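Local coordinates for protein 3-oxoadipate enol-lactonase (Burkholderia xenovorans, PDB 2XUA) that probably hydrolyses 3-oxoadipate enol-lactone, a ring-opening step in the bacterial breakdown of catechol-type aromatics, using an alpha/beta hydrolase fold, at residues B[71-74]-B[75-79]; B[47-50]-B[51-55]; B[153-156]-B[157-160]. All blocks are in the same frame, centred on the assembly; numbering follows the deposited sequence.

Interaction 1 of 3, residues B[71-74]-B[75-79]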
loop_
_atom_site.group_PDB
_atom_site.type_symbol
_atom_site.label_atom_id
_atom_site.label_comp_id
_atom_site.label_asym_id
_atom_site.label_seq_id
_atom_site.Cartn_x
_atom_site.Cartn_y
_atom_site.Cartn_z
ATOM N N GLY B 71 -22.217 10.900 -0.494
ATOM C CA GLY B 71 -21.771 12.288 -0.474
ATOM C C GLY B 71 -22.872 13.272 -0.887
ATOM O O GLY B 71 -23.971 12.833 -1.232
ATOM N N PRO B 72 -22.583 14.596 -0.856
ATOM C CA PRO B 72 -21.266 15.209 -0.610
ATOM C C PRO B 72 -20.792 14.952 0.816
ATOM O O PRO B 72 -21.610 14.595 1.650
ATOM C CB PRO B 72 -21.555 16.696 -0.741
ATOM C CG PRO B 72 -22.943 16.849 -0.229
ATOM C CD PRO B 72 -23.661 15.606 -0.785
ATOM N N TYR B 73 -19.498 15.139 1.104
ATOM C CA TYR B 73 -19.034 15.044 2.494
ATOM C C TYR B 73 -18.797 16.433 2.975
ATOM O O TYR B 73 -18.732 17.404 2.183
ATOM C CB TYR B 73 -17.737 14.208 2.652
ATOM C CG TYR B 73 -17.813 12.816 2.108
ATOM C CD1 TYR B 73 -19.010 12.125 2.057
ATOM C CD2 TYR B 73 -16.657 12.152 1.707
ATOM C CE1 TYR B 73 -19.061 10.836 1.557
ATOM C CE2 TYR B 73 -16.698 10.886 1.240
ATOM C CZ TYR B 73 -17.902 10.210 1.154
ATOM O OH TYR B 73 -17.921 8.936 0.648
ATOM N N THR B 74 -18.650 16.560 4.273
ATOM C CA THR B 74 -18.402 17.866 4.820
ATOM C C THR B 74 -17.211 17.791 5.732
ATOM O O THR B 74 -16.887 16.692 6.226
ATOM C CB THR B 74 -19.623 18.372 5.623
ATOM O OG1 THR B 74 -19.799 17.553 6.793
ATOM C CG2 THR B 74 -20.912 18.316 4.751
ATOM N N ILE B 75 -16.598 18.949 5.978
ATOM C CA ILE B 75 -15.489 19.092 6.946
ATOM C C ILE B 75 -15.902 18.644 8.376
ATOM O O ILE B 75 -15.051 18.109 9.147
ATOM C CB ILE B 75 -14.851 20.501 6.900
ATOM C CG1 ILE B 75 -13.529 20.588 7.680
ATOM C CG2 ILE B 75 -15.860 21.624 7.457
ATOM C CD1 ILE B 75 -12.416 19.628 7.186
ATOM N N GLU B 76 -17.206 18.806 8.698
ATOM C CA GLU B 76 -17.771 18.276 9.958
ATOM C C GLU B 76 -17.860 16.768 9.979
ATOM O O GLU B 76 -17.742 16.149 11.060
ATOM C CB GLU B 76 -19.185 18.833 10.288
ATOM C CG GLU B 76 -19.225 20.308 10.564
ATOM C CD GLU B 76 -19.117 21.182 9.316
ATOM O OE1 GLU B 76 -19.596 20.757 8.264
ATOM O OE2 GLU B 76 -18.524 22.279 9.396
ATOM N N GLN B 77 -18.128 16.143 8.847
ATOM C CA GLN B 77 -18.110 14.701 8.850
ATOM C C GLN B 77 -16.632 14.257 9.062
ATOM O O GLN B 77 -16.325 13.336 9.843
ATOM C CB GLN B 77 -18.638 14.103 7.559
ATOM C CG GLN B 77 -20.191 13.948 7.509
ATOM C CD GLN B 77 -20.659 13.777 6.092
ATOM O OE1 GLN B 77 -19.992 14.246 5.173
ATOM N NE2 GLN B 77 -21.793 13.084 5.895
ATOM N N LEU B 78 -15.732 14.923 8.368
ATOM C CA LEU B 78 -14.318 14.544 8.430
ATOM C C LEU B 78 -13.726 14.733 9.806
ATOM O O LEU B 78 -12.906 13.925 10.251
ATOM C CB LEU B 78 -13.492 15.261 7.350
ATOM C CG LEU B 78 -13.906 15.077 5.880
ATOM C CD1 LEU B 78 -13.087 16.059 5.086
ATOM C CD2 LEU B 78 -13.682 13.646 5.335
ATOM N N THR B 79 -14.108 15.792 10.484
ATOM C CA THR B 79 -13.623 16.040 11.814
ATOM C C THR B 79 -14.208 14.977 12.775
ATOM O O THR B 79 -13.486 14.432 13.630
ATOM C CB THR B 79 -13.973 17.459 12.255
ATOM O OG1 THR B 79 -13.352 18.402 11.378
ATOM C CG2 THR B 79 -13.386 17.787 13.636
HETATM O O HOH W 1 -23.134 13.326 3.454
HETATM O O HOH W 2 -21.888 19.740 7.961
#
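T74 and Q77 hold each other in a capping box at the start of helix 75-88. T74 OG1, at the N-cap, accepts a hydrogen bond from Q77 N at 3.0 Å. The return bond runs from T74 N to Q77 OE1, 2.8 Å long, and its donor stands 26° out of the carbonyl plane of the amide. T74 OG1, between its own backbone N and carbonyl carbon (chi1 67°), faces the first turn, and the Q77 chain, extended beyond CG, brings its amide back to T74 N. The side chains of Y73 and Q77 cross at about a right angle, ring and amide planes 72° apart, with Q77 OE1 3.4 Å from Y73 CB. The other end of the glutamine amide is tied to the loop by water: one molecule donates to P72 O at 2.7 Å and accepts from Q77 NE2 at 2.8 Å. The first turn closes through L78 N and T74 O. Beyond this shell, the ring of Y73 makes a cation-pi contact with R61 and its hydroxyl bonds to P69 O, whereas E76 reaches helix 101-112 in a salt bridge from its OE2 to R112 NH1.

Interaction 2 of 3, residues B[47-50]-B[51-55]; sequences AALS and KHFRV
This is a local contact at the C-terminal end of helix 43-52, where the chain turns into strand 54-58 within a beta-alpha-beta unit that starts from strand 28-32. L49 sits at the turn. Its carbonyl oxygen takes H52 N at 3.0 Å, with the donor well above the carbonyl plane, and F53 N in a weak bond at 2.8 Å. The same oxygen lies at the edge of the F53 ring, 3.4 Å from F53 CD2. L49 CD2 meets F53 CD2 at 4.0 Å, the two side chains crossing at a slant, and V55 CG2 comes up against L49 CB at 3.8 Å. The valine manages this because CG2 lies anti to its carbonyl carbon while CG1 is anti to the backbone N (chi1 -172°). I29 of strand 28-32 packs on L49 and F53, and L262 of helix 251-263 on F53. The imidazole of H52 meets A48 O directly, by CD2 at its edge (3.5 Å), and through an in-plane water that donates to A48 O and accepts a weak bond from H52 NE2. The chemistry thus divides the work: the L49 carbonyl holds the turn, while L49 and V55 make the apolar join to the strand.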
loop_
_atom_site.group_PDB
_atom_site.type_symbol
_atom_site.label_atom_id
_atom_site.label_comp_id
_atom_site.label_asym_id
_atom_site.label_seq_id
_atom_site.Cartn_x
_atom_site.Cartn_y
_atom_site.Cartn_z
ATOM N N ALA B 47 8.242 4.657 11.571
ATOM C CA ALA B 47 9.376 4.212 12.407
ATOM C C ALA B 47 9.816 5.290 13.402
ATOM O O ALA B 47 9.875 5.037 14.596
ATOM C CB ALA B 47 10.560 3.753 11.529
ATOM N N ALA B 48 10.107 6.501 12.928
ATOM C CA ALA B 48 10.528 7.563 13.788
ATOM C C ALA B 48 9.424 8.012 14.748
ATOM O O ALA B 48 9.715 8.375 15.878
ATOM C CB ALA B 48 11.082 8.781 12.978
ATOM N N LEU B 49 8.166 7.983 14.330
ATOM C CA LEU B 49 7.117 8.452 15.213
ATOM C C LEU B 49 6.789 7.437 16.305
ATOM O O LEU B 49 6.510 7.811 17.420
ATOM C CB LEU B 49 5.856 8.768 14.423
ATOM C CG LEU B 49 5.858 10.054 13.582
ATOM C CD1 LEU B 49 4.572 9.935 12.743
ATOM C CD2 LEU B 49 5.817 11.369 14.425
ATOM N N SER B 50 6.860 6.152 15.957
ATOM C CA SER B 50 6.718 5.016 16.888
ATOM C C SER B 50 7.679 5.012 18.004
ATOM O O SER B 50 7.465 4.277 18.947
ATOM C CB SER B 50 7.051 3.663 16.156
ATOM O OG SER B 50 5.971 3.404 15.315
ATOM N N LYS B 51 8.807 5.706 17.846
ATOM C CA LYS B 51 9.796 5.756 18.903
ATOM C C LYS B 51 9.305 6.657 20.023
ATOM O O LYS B 51 9.554 6.389 21.192
ATOM C CB LYS B 51 11.116 6.229 18.383
ATOM C CG LYS B 51 11.687 5.236 17.385
ATOM C CD LYS B 51 13.180 5.154 17.447
ATOM C CE LYS B 51 13.870 6.410 16.933
ATOM N NZ LYS B 51 15.245 6.048 16.473
ATOM N N HIS B 52 8.550 7.677 19.648
ATOM C CA HIS B 52 8.117 8.688 20.592
ATOM C C HIS B 52 6.658 8.664 20.934
ATOM O O HIS B 52 6.302 9.238 21.910
ATOM C CB HIS B 52 8.523 10.053 20.057
ATOM C CG HIS B 52 9.994 10.161 19.848
ATOM N ND1 HIS B 52 10.881 10.293 20.898
ATOM C CD2 HIS B 52 10.749 10.064 18.721
ATOM C CE1 HIS B 52 12.121 10.291 20.422
ATOM N NE2 HIS B 52 12.063 10.179 19.101
ATOM N N PHE B 53 5.830 8.017 20.116
ATOM C CA PHE B 53 4.368 8.113 20.158
ATOM C C PHE B 53 3.729 6.777 19.938
ATOM O O PHE B 53 4.365 5.859 19.371
ATOM C CB PHE B 53 3.849 9.084 19.043
ATOM C CG PHE B 53 4.378 10.468 19.189
ATOM C CD1 PHE B 53 3.868 11.321 20.189
ATOM C CD2 PHE B 53 5.440 10.905 18.408
ATOM C CE1 PHE B 53 4.390 12.560 20.372
ATOM C CE2 PHE B 53 5.972 12.188 18.595
ATOM C CZ PHE B 53 5.450 12.995 19.618
ATOM N N ARG B 54 2.467 6.669 20.363
ATOM C CA ARG B 54 1.565 5.676 19.803
ATOM C C ARG B 54 0.906 6.334 18.565
ATOM O O ARG B 54 0.457 7.483 18.637
ATOM C CB ARG B 54 0.494 5.208 20.817
ATOM C CG ARG B 54 1.142 4.388 21.947
ATOM C CD ARG B 54 0.155 4.119 23.065
ATOM N NE ARG B 54 -0.144 5.338 23.823
ATOM C CZ ARG B 54 -1.220 5.455 24.585
ATOM N NH1 ARG B 54 -2.099 4.421 24.651
ATOM N NH2 ARG B 54 -1.424 6.597 25.244
ATOM N N VAL B 55 0.980 5.617 17.430
ATOM C CA VAL B 55 0.553 6.112 16.134
ATOM C C VAL B 55 -0.741 5.556 15.647
ATOM O O VAL B 55 -0.932 4.333 15.534
ATOM C CB VAL B 55 1.631 5.881 15.052
ATOM C CG1 VAL B 55 1.178 6.613 13.756
ATOM C CG2 VAL B 55 3.011 6.455 15.545
HETATM O O HOH W 3 12.731 9.529 16.385
#

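Interaction 3 of 3, residues B[153-156]-B[157-160]; sequences AVLP and RWFT. With SHF (laevulinic acid), chain C.
The indole of W158 carries L155 CD1 over one face in a CH-pi contact, 4.3 Å from the centroid of the six-membered ring and 13° off its normal. V154 O lies over the same face, while laevulinic acid comes up to the ring edge, where SHF C5 is 3.2 Å from W158 CZ2. The second flat group, the R157 guanidinium, also meets the ligand at its edge. This turn follows helix 147-154, among the helices that cover the alpha/beta hydrolase core as its cap, and it lines the ligand pocket. V154 works on both partners: CG1, anti to its backbone N (chi1 173°), is 3.4 Å from W158 NE1 and 3.5 Å from SHF O4, touching indole and ligand where the two meet. W158 NE1 is buried here with no hydrogen-bonding partner. R157 N bonds to V154 O and W158 N to L155 O, in a turn that presents R157 and W158 to the ligand. Further out, W158 meets the ring of H244, a residue of the probable Ser-His-Asp triad, and the ligand is also hydrogen-bonded to Y186 OH. The placement of the guanidinium would favour the ionised acid. The R157 chain bends at chi3 (66°) to bring NE to SHF O1 at 2.8 Å, and a weak bond from NH2 reaches SHF OH1 at 3.5 Å.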
loop_
_atom_site.group_PDB
_atom_site.type_symbol
_atom_site.label_atom_id
_atom_site.label_comp_id
_atom_site.label_asym_id
_atom_site.label_seq_id
_atom_site.Cartn_x
_atom_site.Cartn_y
_atom_site.Cartn_z
ATOM N N ALA B 153 -3.502 14.075 -14.538
ATOM C CA ALA B 153 -3.532 15.490 -14.245
ATOM C C ALA B 153 -3.076 15.761 -12.832
ATOM O O ALA B 153 -2.398 16.751 -12.587
ATOM C CB ALA B 153 -4.941 16.056 -14.437
ATOM N N VAL B 154 -3.465 14.891 -11.899
ATOM C CA VAL B 154 -3.233 15.157 -10.455
ATOM C C VAL B 154 -1.842 14.813 -9.982
ATOM O O VAL B 154 -1.208 15.615 -9.294
ATOM C CB VAL B 154 -4.312 14.514 -9.525
ATOM C CG1 VAL B 154 -3.921 14.664 -8.030
ATOM C CG2 VAL B 154 -5.656 15.135 -9.833
ATOM N N LEU B 155 -1.352 13.644 -10.363
ATOM C CA LEU B 155 -0.032 13.158 -9.867
ATOM C C LEU B 155 1.156 14.058 -10.094
ATOM O O LEU B 155 2.018 14.178 -9.239
ATOM C CB LEU B 155 0.273 11.746 -10.393
ATOM C CG LEU B 155 -0.323 10.606 -9.552
ATOM C CD1 LEU B 155 -1.607 10.958 -8.827
ATOM C CD2 LEU B 155 -0.530 9.333 -10.405
ATOM N N PRO B 156 1.227 14.697 -11.263
ATOM C CA PRO B 156 2.327 15.608 -11.458
ATOM C C PRO B 156 2.257 16.788 -10.526
ATOM O O PRO B 156 3.270 17.474 -10.354
ATOM C CB PRO B 156 2.161 16.067 -12.927
ATOM C CG PRO B 156 1.466 14.871 -13.558
ATOM C CD PRO B 156 0.439 14.541 -12.493
ATOM N N ARG B 157 1.100 17.048 -9.921
ATOM C CA ARG B 157 1.049 18.150 -8.946
ATOM C C ARG B 157 1.616 17.748 -7.579
ATOM O O ARG B 157 1.737 18.592 -6.684
ATOM C CB ARG B 157 -0.392 18.656 -8.802
ATOM C CG ARG B 157 -0.845 19.428 -10.077
ATOM C CD ARG B 157 -2.384 19.466 -10.177
ATOM N NE ARG B 157 -3.019 20.251 -9.106
ATOM C CZ ARG B 157 -2.921 21.586 -8.948
ATOM N NH1 ARG B 157 -2.173 22.335 -9.782
ATOM N NH2 ARG B 157 -3.573 22.174 -7.939
ATOM N N TRP B 158 1.931 16.466 -7.409
ATOM C CA TRP B 158 2.302 15.944 -6.083
ATOM C C TRP B 158 3.797 15.822 -5.920
ATOM O O TRP B 158 4.292 15.863 -4.806
ATOM C CB TRP B 158 1.696 14.548 -5.910
ATOM C CG TRP B 158 0.221 14.567 -5.622
ATOM C CD1 TRP B 158 -0.659 15.637 -5.680
ATOM C CD2 TRP B 158 -0.550 13.428 -5.221
ATOM N NE1 TRP B 158 -1.947 15.199 -5.368
ATOM C CE2 TRP B 158 -1.886 13.849 -5.072
ATOM C CE3 TRP B 158 -0.224 12.081 -5.002
ATOM C CZ2 TRP B 158 -2.892 12.974 -4.710
ATOM C CZ3 TRP B 158 -1.214 11.214 -4.613
ATOM C CH2 TRP B 158 -2.551 11.662 -4.488
ATOM N N PHE B 159 4.534 15.653 -7.023
ATOM C CA PHE B 159 5.995 15.513 -6.919
ATOM C C PHE B 159 6.646 16.369 -7.951
ATOM O O PHE B 159 6.014 16.594 -8.994
ATOM C CB PHE B 159 6.380 14.040 -7.194
ATOM C CG PHE B 159 5.770 13.074 -6.206
ATOM C CD1 PHE B 159 6.238 12.995 -4.912
ATOM C CD2 PHE B 159 4.693 12.291 -6.569
ATOM C CE1 PHE B 159 5.681 12.101 -3.967
ATOM C CE2 PHE B 159 4.128 11.400 -5.642
ATOM C CZ PHE B 159 4.666 11.296 -4.318
ATOM N N THR B 160 7.882 16.831 -7.711
ATOM C CA THR B 160 8.615 17.523 -8.794
ATOM C C THR B 160 8.883 16.502 -9.907
ATOM O O THR B 160 8.832 15.273 -9.662
ATOM C CB THR B 160 9.936 18.140 -8.292
ATOM O OG1 THR B 160 10.780 17.084 -7.790
ATOM C CG2 THR B 160 9.628 19.146 -7.164
HETATM C C4 SHF C . -5.742 15.403 -4.749
HETATM C C5 SHF C . -4.946 15.120 -3.468
HETATM C C3 SHF C . -5.863 16.842 -5.275
HETATM C C2 SHF C . -4.786 17.882 -4.871
HETATM C C1 SHF C . -4.680 19.073 -5.914
HETATM O O4 SHF C . -6.250 14.460 -5.384
HETATM O O1 SHF C . -3.765 18.932 -6.747
HETATM O OH1 SHF C . -5.410 20.119 -5.832
#

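Along the chain the order is interaction 2, then interaction 1, then interaction 3, and none touches another. Interactions 1 and 2 lie on opposite sides of the chain's centre, their own centres 28 Å apart, yet they are sequential: interaction 2 leads into strand 54-58 of the central sheet, interaction 1 opens helix 75-88, the next helix. Both therefore belong to the framework of the alpha/beta hydrolase core. Interaction 3 sits 25 Å from interaction 1 and 29 Å from interaction 2, centre to centre, at the end of helix 147-154 and in the loop leading to helix 161-166. Of the three, only interaction 3 contacts the ligand, whereas the L78 side chain of interaction 1 stays about 12 Å from it.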